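PDB 3GBV: putative LacI-family transcriptional regulator from Bacteroides fragilis, which probably acts as a DNA-binding transcriptional regulator, its periplasmic-binding-protein-like domain probably sensing a small effector. Local coordinates for residues 17-20 against 21-24; 113-117 against 118-122; 147-151 against 152-156. All coordinates share one frame; numbering follows the deposited sequence.

Contact 1 of 3, residues 17-20 against 21-24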
ATOM      1  N   LYS A  17      20.269   5.171 -17.846  1.00 33.58           N
ATOM      2  CA  LYS A  17      21.005   3.910 -17.905  1.00 36.12           C
ATOM      3  C   LYS A  17      21.041   3.380 -16.478  1.00 35.13           C
ATOM      4  O   LYS A  17      21.090   4.155 -15.523  1.00 33.90           O
ATOM      5  CB  LYS A  17      22.440   4.129 -18.409  1.00 38.51           C
ATOM      6  CG  LYS A  17      22.567   4.395 -19.912  1.00 43.05           C
ATOM      7  CD  LYS A  17      23.998   4.796 -20.281  1.00 47.10           C
ATOM      8  CE  LYS A  17      24.148   5.109 -21.771  1.00 48.17           C
ATOM      9  NZ  LYS A  17      25.445   5.803 -22.068  1.00 49.72           N
ATOM     10  N   HIS A  18      21.016   2.060 -16.334  1.00 35.82           N
ATOM     11  CA  HIS A  18      21.030   1.442 -15.016  1.00 36.15           C
ATOM     12  C   HIS A  18      21.406  -0.035 -15.109  1.00 37.37           C
ATOM     13  O   HIS A  18      21.549  -0.578 -16.204  1.00 37.77           O
ATOM     14  CB  HIS A  18      19.646   1.571 -14.374  1.00 34.37           C
ATOM     15  CG  HIS A  18      18.567   0.839 -15.113  1.00 34.74           C
ATOM     16  ND1 HIS A  18      18.004   1.314 -16.277  1.00 34.24           N
ATOM     17  CD2 HIS A  18      17.979  -0.358 -14.874  1.00 34.68           C
ATOM     18  CE1 HIS A  18      17.118   0.444 -16.725  1.00 34.06           C
ATOM     19  NE2 HIS A  18      17.085  -0.582 -15.892  1.00 34.37           N
ATOM     20  N   LEU A  19      21.565  -0.680 -13.954  1.00 38.33           N
ATOM     21  CA  LEU A  19      21.899  -2.102 -13.901  1.00 39.13           C
ATOM     22  C   LEU A  19      20.621  -2.858 -13.568  1.00 39.49           C
ATOM     23  O   LEU A  19      19.766  -2.338 -12.852  1.00 39.19           O
ATOM     24  CB  LEU A  19      22.929  -2.378 -12.802  1.00 40.24           C
ATOM     25  CG  LEU A  19      24.236  -1.583 -12.804  1.00 42.45           C
ATOM     26  CD1 LEU A  19      25.052  -1.939 -11.565  1.00 42.91           C
ATOM     27  CD2 LEU A  19      25.014  -1.883 -14.066  1.00 42.49           C
ATOM     28  N   GLU A  20      20.490  -4.079 -14.080  1.00 39.84           N
ATOM     29  CA  GLU A  20      19.309  -4.895 -13.812  1.00 38.74           C
ATOM     30  C   GLU A  20      19.107  -5.022 -12.308  1.00 37.71           C
ATOM     31  O   GLU A  20      20.041  -5.345 -11.583  1.00 37.31           O
ATOM     32  CB  GLU A  20      19.475  -6.284 -14.431  1.00 41.41           C
ATOM     33  CG  GLU A  20      18.462  -7.296 -13.935  1.00 46.06           C
ATOM     34  CD  GLU A  20      18.408  -8.548 -14.788  1.00 49.79           C
ATOM     35  OE1 GLU A  20      19.476  -9.136 -15.073  1.00 52.22           O
ATOM     36  OE2 GLU A  20      17.288  -8.950 -15.168  1.00 50.90           O
ATOM     37  N   GLY A  21      17.886  -4.771 -11.844  1.00 36.89           N
ATOM     38  CA  GLY A  21      17.612  -4.849 -10.418  1.00 33.89           C
ATOM     39  C   GLY A  21      17.474  -3.467  -9.791  1.00 33.37           C
ATOM     40  O   GLY A  21      17.022  -3.331  -8.650  1.00 31.35           O
ATOM     41  N   GLU A  22      17.874  -2.430 -10.522  1.00 31.96           N
ATOM     42  CA  GLU A  22      17.749  -1.077  -9.994  1.00 32.61           C
ATOM     43  C   GLU A  22      16.304  -0.632 -10.206  1.00 30.55           C
ATOM     44  O   GLU A  22      15.504  -1.376 -10.771  1.00 29.12           O
ATOM     45  CB  GLU A  22      18.741  -0.121 -10.671  1.00 33.53           C
ATOM     46  CG  GLU A  22      20.179  -0.336 -10.197  1.00 39.39           C
ATOM     47  CD  GLU A  22      21.162   0.704 -10.720  1.00 42.63           C
ATOM     48  OE1 GLU A  22      21.307   0.833 -11.956  1.00 44.53           O
ATOM     49  OE2 GLU A  22      21.799   1.390  -9.891  1.00 45.02           O
ATOM     50  N   TYR A  23      15.974   0.570  -9.755  1.00 27.91           N
ATOM     51  CA  TYR A  23      14.614   1.063  -9.863  1.00 27.88           C
ATOM     52  C   TYR A  23      13.903   0.899 -11.204  1.00 26.60           C
ATOM     53  O   TYR A  23      12.778   0.424 -11.255  1.00 24.71           O
ATOM     54  CB  TYR A  23      14.542   2.537  -9.470  1.00 24.99           C
ATOM     55  CG  TYR A  23      13.128   3.061  -9.527  1.00 24.42           C
ATOM     56  CD1 TYR A  23      12.207   2.744  -8.527  1.00 24.84           C
ATOM     57  CD2 TYR A  23      12.689   3.818 -10.615  1.00 23.35           C
ATOM     58  CE1 TYR A  23      10.879   3.161  -8.615  1.00 25.05           C
ATOM     59  CE2 TYR A  23      11.368   4.239 -10.712  1.00 25.50           C
ATOM     60  CZ  TYR A  23      10.468   3.909  -9.713  1.00 26.25           C
ATOM     61  OH  TYR A  23       9.162   4.311  -9.831  1.00 22.79           O
ATOM     62  N   TRP A  24      14.567   1.284 -12.282  1.00 27.92           N
ATOM     63  CA  TRP A  24      13.958   1.242 -13.603  1.00 28.77           C
ATOM     64  C   TRP A  24      13.596  -0.121 -14.175  1.00 29.72           C
ATOM     65  O   TRP A  24      12.764  -0.215 -15.088  1.00 27.38           O
ATOM     66  CB  TRP A  24      14.839   2.023 -14.579  1.00 28.42           C
ATOM     67  CG  TRP A  24      15.163   3.379 -14.038  1.00 28.75           C
ATOM     68  CD1 TRP A  24      16.343   3.781 -13.466  1.00 28.78           C
ATOM     69  CD2 TRP A  24      14.264   4.479 -13.913  1.00 27.31           C
ATOM     70  NE1 TRP A  24      16.226   5.068 -12.987  1.00 28.38           N
ATOM     71  CE2 TRP A  24      14.951   5.523 -13.250  1.00 28.94           C
ATOM     72  CE3 TRP A  24      12.930   4.693 -14.292  1.00 28.75           C
ATOM     73  CZ2 TRP A  24      14.363   6.753 -12.958  1.00 25.87           C
ATOM     74  CZ3 TRP A  24      12.337   5.916 -14.003  1.00 27.52           C
ATOM     75  CH2 TRP A  24      13.056   6.931 -13.342  1.00 27.42           C
TER
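Glu22 folds its carboxylate back onto the residues just before it, and two hydrogen bonds between Leu19 and Glu22 close the bend. In the backbone bond, Glu22 N gives its hydrogen to Leu19 O at 3.0 Å, closing a type II beta turn from Leu19 to Glu22. The side-chain bond runs the other way: Leu19 N donates to Glu22 OE1 at 2.5 Å, shorter than expected for such a bond, so the exact length is doubtful. The N-H...O angle is 169°, and the donor reaches the oxygen on its anti side, well out of the carboxylate plane. The carboxylate gets there because CG lies beside the backbone N of Glu22 (chi1 -74°) and the rest of the chain is extended. Gly21 occupies the third position of the turn with positive phi, where a beta carbon would be pressed against the carbonyl oxygen of Glu20.

The packing contacts centre on His18. Its CB makes a close carbon-to-oxygen approach to Glu22 OE1, 3.0 Å, that accompanies the short Leu19 N bond, while Trp24 CB sits over the centre of one imidazole face in a CH-pi contact, 3.6 Å from the ring centroid. The imidazole and the five-membered ring of the indole are inclined at 58°, neither stacked nor edge-to-face, and most of the indole heads off toward Leu15 and Pro16. A hydrogen bond from ND1 to Pro16 O helps fix the imidazole's rotation.

The other carboxylate oxygen, Glu22 OE2, makes a long, weak ion pair with Lys210, and Tyr23 reaches Ser209 and Asp232; all three belong to the opposite lobe. The whole is a tight turn joining strand 9-16 to helix 23-37, in the strand-to-helix position that borders the interlobe cleft of the periplasmic-binding-protein fold.

Contact 2 of 3, residues 113-117 against 118-122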
ATOM      1  N   PHE A 113       3.117  10.604 -14.415  1.00 26.51           N
ATOM      2  CA  PHE A 113       2.895   9.481 -13.517  1.00 26.19           C
ATOM      3  C   PHE A 113       4.055   9.481 -12.544  1.00 25.62           C
ATOM      4  O   PHE A 113       5.221   9.338 -12.943  1.00 24.30           O
ATOM      5  CB  PHE A 113       2.865   8.155 -14.285  1.00 26.18           C
ATOM      6  CG  PHE A 113       1.651   7.983 -15.149  1.00 27.26           C
ATOM      7  CD1 PHE A 113       0.467   7.503 -14.612  1.00 26.89           C
ATOM      8  CD2 PHE A 113       1.683   8.333 -16.497  1.00 28.27           C
ATOM      9  CE1 PHE A 113      -0.672   7.380 -15.398  1.00 26.78           C
ATOM     10  CE2 PHE A 113       0.549   8.214 -17.291  1.00 26.78           C
ATOM     11  CZ  PHE A 113      -0.630   7.736 -16.740  1.00 26.52           C
ATOM     12  N   GLY A 114       3.722   9.652 -11.271  1.00 24.37           N
ATOM     13  CA  GLY A 114       4.724   9.680 -10.226  1.00 24.98           C
ATOM     14  C   GLY A 114       4.083  10.147  -8.934  1.00 25.94           C
ATOM     15  O   GLY A 114       2.887  10.456  -8.893  1.00 26.41           O
ATOM     16  N   GLN A 115       4.864  10.203  -7.867  1.00 24.13           N
ATOM     17  CA  GLN A 115       4.317  10.643  -6.603  1.00 23.82           C
ATOM     18  C   GLN A 115       4.250  12.149  -6.526  1.00 22.72           C
ATOM     19  O   GLN A 115       4.909  12.866  -7.284  1.00 21.41           O
ATOM     20  CB  GLN A 115       5.169  10.167  -5.424  1.00 24.97           C
ATOM     21  CG  GLN A 115       5.252   8.674  -5.220  1.00 24.16           C
ATOM     22  CD  GLN A 115       5.899   8.324  -3.898  1.00 23.54           C
ATOM     23  OE1 GLN A 115       6.865   8.962  -3.474  1.00 18.87           O
ATOM     24  NE2 GLN A 115       5.378   7.300  -3.242  1.00 21.73           N
ATOM     25  N   ASN A 116       3.412  12.618  -5.618  1.00 21.68           N
ATOM     26  CA  ASN A 116       3.318  14.027  -5.349  1.00 22.65           C
ATOM     27  C   ASN A 116       4.531  14.137  -4.404  1.00 24.07           C
ATOM     28  O   ASN A 116       4.438  13.828  -3.204  1.00 19.32           O
ATOM     29  CB  ASN A 116       2.028  14.338  -4.601  1.00 24.39           C
ATOM     30  CG  ASN A 116       1.992  15.762  -4.101  1.00 26.03           C
ATOM     31  OD1 ASN A 116       2.923  16.219  -3.436  1.00 23.04           O
ATOM     32  ND2 ASN A 116       0.917  16.473  -4.419  1.00 27.58           N
ATOM     33  N   SER A 117       5.668  14.530  -4.974  1.00 23.19           N
ATOM     34  CA  SER A 117       6.924  14.630  -4.247  1.00 26.71           C
ATOM     35  C   SER A 117       6.847  15.397  -2.930  1.00 27.59           C
ATOM     36  O   SER A 117       7.420  14.971  -1.922  1.00 26.71           O
ATOM     37  CB  SER A 117       7.988  15.252  -5.150  1.00 28.23           C
ATOM     38  OG  SER A 117       7.562  16.517  -5.632  1.00 30.33           O
ATOM     39  N   HIS A 118       6.130  16.515  -2.935  1.00 27.95           N
ATOM     40  CA  HIS A 118       5.994  17.322  -1.734  1.00 30.27           C
ATOM     41  C   HIS A 118       5.324  16.528  -0.616  1.00 28.26           C
ATOM     42  O   HIS A 118       5.834  16.468   0.500  1.00 25.98           O
ATOM     43  CB  HIS A 118       5.190  18.593  -2.036  1.00 35.90           C
ATOM     44  CG  HIS A 118       5.210  19.596  -0.923  1.00 43.21           C
ATOM     45  ND1 HIS A 118       4.087  19.920  -0.189  1.00 47.56           N
ATOM     46  CD2 HIS A 118       6.222  20.331  -0.401  1.00 45.57           C
ATOM     47  CE1 HIS A 118       4.406  20.808   0.735  1.00 48.61           C
ATOM     48  NE2 HIS A 118       5.696  21.075   0.629  1.00 48.21           N
ATOM     49  N   GLN A 119       4.187  15.912  -0.931  1.00 25.86           N
ATOM     50  CA  GLN A 119       3.429  15.118   0.036  1.00 24.32           C
ATOM     51  C   GLN A 119       4.177  13.856   0.451  1.00 21.91           C
ATOM     52  O   GLN A 119       4.063  13.416   1.590  1.00 18.75           O
ATOM     53  CB  GLN A 119       2.073  14.722  -0.550  1.00 22.63           C
ATOM     54  CG  GLN A 119       1.129  14.053   0.430  1.00 24.43           C
ATOM     55  CD  GLN A 119       0.715  14.983   1.555  1.00 26.88           C
ATOM     56  OE1 GLN A 119       0.535  16.185   1.339  1.00 25.61           O
ATOM     57  NE2 GLN A 119       0.545  14.431   2.759  1.00 24.21           N
ATOM     58  N   SER A 120       4.931  13.277  -0.479  1.00 20.35           N
ATOM     59  CA  SER A 120       5.683  12.065  -0.197  1.00 22.65           C
ATOM     60  C   SER A 120       6.741  12.340   0.864  1.00 22.19           C
ATOM     61  O   SER A 120       6.982  11.512   1.743  1.00 21.92           O
ATOM     62  CB  SER A 120       6.345  11.539  -1.471  1.00 23.63           C
ATOM     63  OG  SER A 120       7.127  10.385  -1.204  1.00 26.80           O
ATOM     64  N   GLY A 121       7.357  13.514   0.784  1.00 22.43           N
ATOM     65  CA  GLY A 121       8.380  13.889   1.741  1.00 22.31           C
ATOM     66  C   GLY A 121       7.789  14.255   3.085  1.00 23.22           C
ATOM     67  O   GLY A 121       8.366  13.948   4.130  1.00 21.70           O
ATOM     68  N   TYR A 122       6.637  14.922   3.055  1.00 23.69           N
ATOM     69  CA  TYR A 122       5.932  15.335   4.266  1.00 24.06           C
ATOM     70  C   TYR A 122       5.578  14.059   5.053  1.00 23.56           C
ATOM     71  O   TYR A 122       5.758  13.982   6.275  1.00 19.25           O
ATOM     72  CB  TYR A 122       4.658  16.089   3.871  1.00 26.35           C
ATOM     73  CG  TYR A 122       3.966  16.817   4.999  1.00 26.60           C
ATOM     74  CD1 TYR A 122       4.452  18.031   5.472  1.00 26.68           C
ATOM     75  CD2 TYR A 122       2.813  16.297   5.583  1.00 29.72           C
ATOM     76  CE1 TYR A 122       3.807  18.710   6.502  1.00 28.78           C
ATOM     77  CE2 TYR A 122       2.158  16.965   6.614  1.00 29.83           C
ATOM     78  CZ  TYR A 122       2.660  18.171   7.069  1.00 31.61           C
ATOM     79  OH  TYR A 122       2.013  18.824   8.096  1.00 34.10           O
TER
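Asn116 caps the helix that follows it: its OD1 accepts the backbone N-H of Gln119 at 2.8 Å, in an almost straight bond with an N-H...O angle of 170°. The donor comes in from above the amide plane, 35° out of it. With CG anti to the backbone N (chi1 171°), the amide folds over the first turn, and OD1 also rests 3.4 Å from Gln119 CB. The carbonyl of the same residue is used too. Asn116 O takes Ser120 N at 2.8 Å, approached nearly end-on, and one residue further along Ser117 O takes Gly121 N at 3.1 Å, so the regular helical bonding starts directly at the cap.

Beside these helix-start bonds lies a side-chain bond. Ser120 OG donates to Gln115 OE1 at 2.7 Å, again from above the plane of the accepting amide. Gln115 is buried, and its extended chain carries the amide alongside the first helical turn. Two outer partners help fix its rotation: NE2 donates to Pro282 O, and OE1 receives a weak bond from Arg157 NH2. Ser120 OG in turn has a second partner in Tyr231 OH.

Further out, the Gln119 amide leaves the cap and bonds through NE2 to the carbonyl O of Glu289 of the second subunit, whose Tyr293 packs on Asn116 and Gln119. The capped turn therefore also lies at the dimer interface.

Strand 111-114 belongs to the parallel sheet of one lobe, whereas helix 117-131 packs beside helix 152-168 in the other. This segment is thus one of the crossovers between lobes, tied through Gln115 to a second one, which leads from strand 278-280 to strand 284-286.

Contact 3 of 3, residues 147-151 against 152-156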
ATOM      1  N   GLY A 147      27.956  17.057  -8.628  1.00 58.32           N
ATOM      2  CA  GLY A 147      27.400  18.048  -7.725  1.00 59.53           C
ATOM      3  C   GLY A 147      25.879  18.053  -7.677  1.00 60.66           C
ATOM      4  O   GLY A 147      25.293  18.194  -6.601  1.00 62.23           O
ATOM      5  N   VAL A 148      25.236  17.892  -8.833  1.00 60.16           N
ATOM      6  CA  VAL A 148      23.773  17.897  -8.917  1.00 59.23           C
ATOM      7  C   VAL A 148      23.115  16.807  -8.074  1.00 59.38           C
ATOM      8  O   VAL A 148      23.707  15.757  -7.826  1.00 58.45           O
ATOM      9  CB  VAL A 148      23.293  17.715 -10.383  1.00 59.23           C
ATOM     10  CG1 VAL A 148      24.008  18.709 -11.295  1.00 58.88           C
ATOM     11  CG2 VAL A 148      23.539  16.282 -10.847  1.00 57.03           C
ATOM     12  N   ILE A 149      21.884  17.065  -7.636  1.00 60.14           N
ATOM     13  CA  ILE A 149      21.127  16.091  -6.853  1.00 60.37           C
ATOM     14  C   ILE A 149      20.165  15.407  -7.831  1.00 58.88           C
ATOM     15  O   ILE A 149      19.236  14.697  -7.436  1.00 59.52           O
ATOM     16  CB  ILE A 149      20.337  16.773  -5.711  1.00 62.30           C
ATOM     17  CG1 ILE A 149      19.794  15.708  -4.749  1.00 64.12           C
ATOM     18  CG2 ILE A 149      19.210  17.622  -6.288  1.00 62.84           C
ATOM     19  CD1 ILE A 149      19.041  16.272  -3.548  1.00 65.47           C
ATOM     20  N   GLY A 150      20.432  15.653  -9.115  1.00 57.47           N
ATOM     21  CA  GLY A 150      19.683  15.112 -10.243  1.00 53.77           C
ATOM     22  C   GLY A 150      18.346  14.397 -10.118  1.00 51.33           C
ATOM     23  O   GLY A 150      18.261  13.197 -10.401  1.00 52.92           O
ATOM     24  N   SER A 151      17.304  15.131  -9.729  1.00 46.37           N
ATOM     25  CA  SER A 151      15.955  14.586  -9.606  1.00 40.42           C
ATOM     26  C   SER A 151      15.021  15.574  -8.922  1.00 38.70           C
ATOM     27  O   SER A 151      15.161  15.846  -7.731  1.00 36.70           O
ATOM     28  CB  SER A 151      15.962  13.280  -8.807  1.00 41.34           C
ATOM     29  OG  SER A 151      14.642  12.798  -8.598  1.00 31.84           O
ATOM     30  N   ASN A 152      14.067  16.114  -9.671  1.00 35.71           N
ATOM     31  CA  ASN A 152      13.121  17.056  -9.091  1.00 34.86           C
ATOM     32  C   ASN A 152      12.263  16.369  -8.033  1.00 32.14           C
ATOM     33  O   ASN A 152      11.958  16.960  -6.994  1.00 29.80           O
ATOM     34  CB  ASN A 152      12.230  17.676 -10.177  1.00 37.20           C
ATOM     35  CG  ASN A 152      12.979  18.677 -11.042  1.00 40.71           C
ATOM     36  OD1 ASN A 152      13.884  19.367 -10.564  1.00 41.07           O
ATOM     37  ND2 ASN A 152      12.597  18.774 -12.314  1.00 43.05           N
ATOM     38  N   GLN A 153      11.874  15.122  -8.298  1.00 29.89           N
ATOM     39  CA  GLN A 153      11.077  14.363  -7.341  1.00 28.81           C
ATOM     40  C   GLN A 153      11.843  14.324  -6.014  1.00 28.17           C
ATOM     41  O   GLN A 153      11.275  14.596  -4.956  1.00 25.98           O
ATOM     42  CB  GLN A 153      10.829  12.937  -7.858  1.00 30.16           C
ATOM     43  CG  GLN A 153      10.202  11.971  -6.836  1.00 28.45           C
ATOM     44  CD  GLN A 153       8.714  12.195  -6.610  1.00 30.90           C
ATOM     45  OE1 GLN A 153       8.206  11.997  -5.498  1.00 29.23           O
ATOM     46  NE2 GLN A 153       8.003  12.586  -7.663  1.00 28.92           N
ATOM     47  N   GLN A 154      13.135  14.005  -6.082  1.00 27.28           N
ATOM     48  CA  GLN A 154      13.984  13.927  -4.886  1.00 28.70           C
ATOM     49  C   GLN A 154      14.106  15.252  -4.144  1.00 27.77           C
ATOM     50  O   GLN A 154      13.916  15.307  -2.934  1.00 25.05           O
ATOM     51  CB  GLN A 154      15.381  13.436  -5.262  1.00 28.57           C
ATOM     52  CG  GLN A 154      15.443  11.944  -5.570  1.00 32.71           C
ATOM     53  CD  GLN A 154      16.764  11.542  -6.185  1.00 32.22           C
ATOM     54  OE1 GLN A 154      17.761  12.244  -6.035  1.00 33.71           O
ATOM     55  NE2 GLN A 154      16.782  10.405  -6.874  1.00 29.66           N
ATOM     56  N   GLU A 155      14.422  16.311  -4.881  1.00 27.98           N
ATOM     57  CA  GLU A 155      14.577  17.643  -4.308  1.00 31.03           C
ATOM     58  C   GLU A 155      13.280  18.087  -3.645  1.00 29.17           C
ATOM     59  O   GLU A 155      13.264  18.544  -2.504  1.00 30.28           O
ATOM     60  CB  GLU A 155      14.946  18.646  -5.402  1.00 34.08           C
ATOM     61  CG  GLU A 155      15.250  20.049  -4.893  1.00 43.39           C
ATOM     62  CD  GLU A 155      14.922  21.133  -5.917  1.00 48.88           C
ATOM     63  OE1 GLU A 155      15.240  20.939  -7.112  1.00 51.68           O
ATOM     64  OE2 GLU A 155      14.352  22.180  -5.526  1.00 50.72           O
ATOM     65  N   SER A 156      12.187  17.942  -4.376  1.00 27.47           N
ATOM     66  CA  SER A 156      10.880  18.331  -3.892  1.00 26.28           C
ATOM     67  C   SER A 156      10.477  17.541  -2.635  1.00 26.28           C
ATOM     68  O   SER A 156       9.894  18.102  -1.696  1.00 23.26           O
ATOM     69  CB  SER A 156       9.873  18.120  -5.019  1.00 26.79           C
ATOM     70  OG  SER A 156       8.826  19.054  -4.944  1.00 29.89           O
TER
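Ser151 O receives the backbone N-H of Glu155 at 3.0 Å, an almost straight bond (170°) that forms the first full turn of helix 152-168. The serine hydroxyl works on the same turn: OG accepts from Gln154 N at 3.2 Å, the classic N-cap bond. OG stands anti to its own backbone N, with chi1 at 176°, which directs it onto the N-H of Gln154. The carbonyl and the hydroxyl of Ser151 thus each take one backbone N-H.

Gln154 runs back along the cap residue, CG beside its own backbone N and the chain extended. The packing is tight: CG lies 3.2 Å from Ser151 OG, and the amide carbon CD presses just as close on Ser151 CB. The amide end extends toward the backbone of Ile149. Ile149 CG2 makes a looser contact with Glu155 CB, at 4.5 Å.

The helix start is gripped from the other lobe as well. Asn152 ND2 donates to Gln103 O, and Ser102 OG bonds to Gln153 N, while within the helix Gln153 OE1 accepts from Arg157 NE.

The serine N-cap starts the helix that follows strand 137-144, a beta-alpha connection of the Rossmann-like lobe. Here it faces the cleft, where relatives of the periplasmic-binding-protein fold bind their ligands.

How the contacts relate
Along the chain the contacts come in series, 1, 2, 3, and each lies at the start of a helix: 23-37, 117-131 and 152-168. Contact 1 belongs to one lobe and contact 3 to the other, their centres about 18 Å apart across the cleft; contact 2 is a crossover between the lobes. Contacts 2 and 3 touch, with centres about 13 Å apart: Gln153 NE2 reaches Gln115 O at 3.1 Å, and Ser117 OG lies 2.9 Å from Ser156 OG. Contact 1 touches neither. Helix starts are thus gathered around the hinge and cleft, consistent with a two-lobed sensor whose lobes could move on binding an effector.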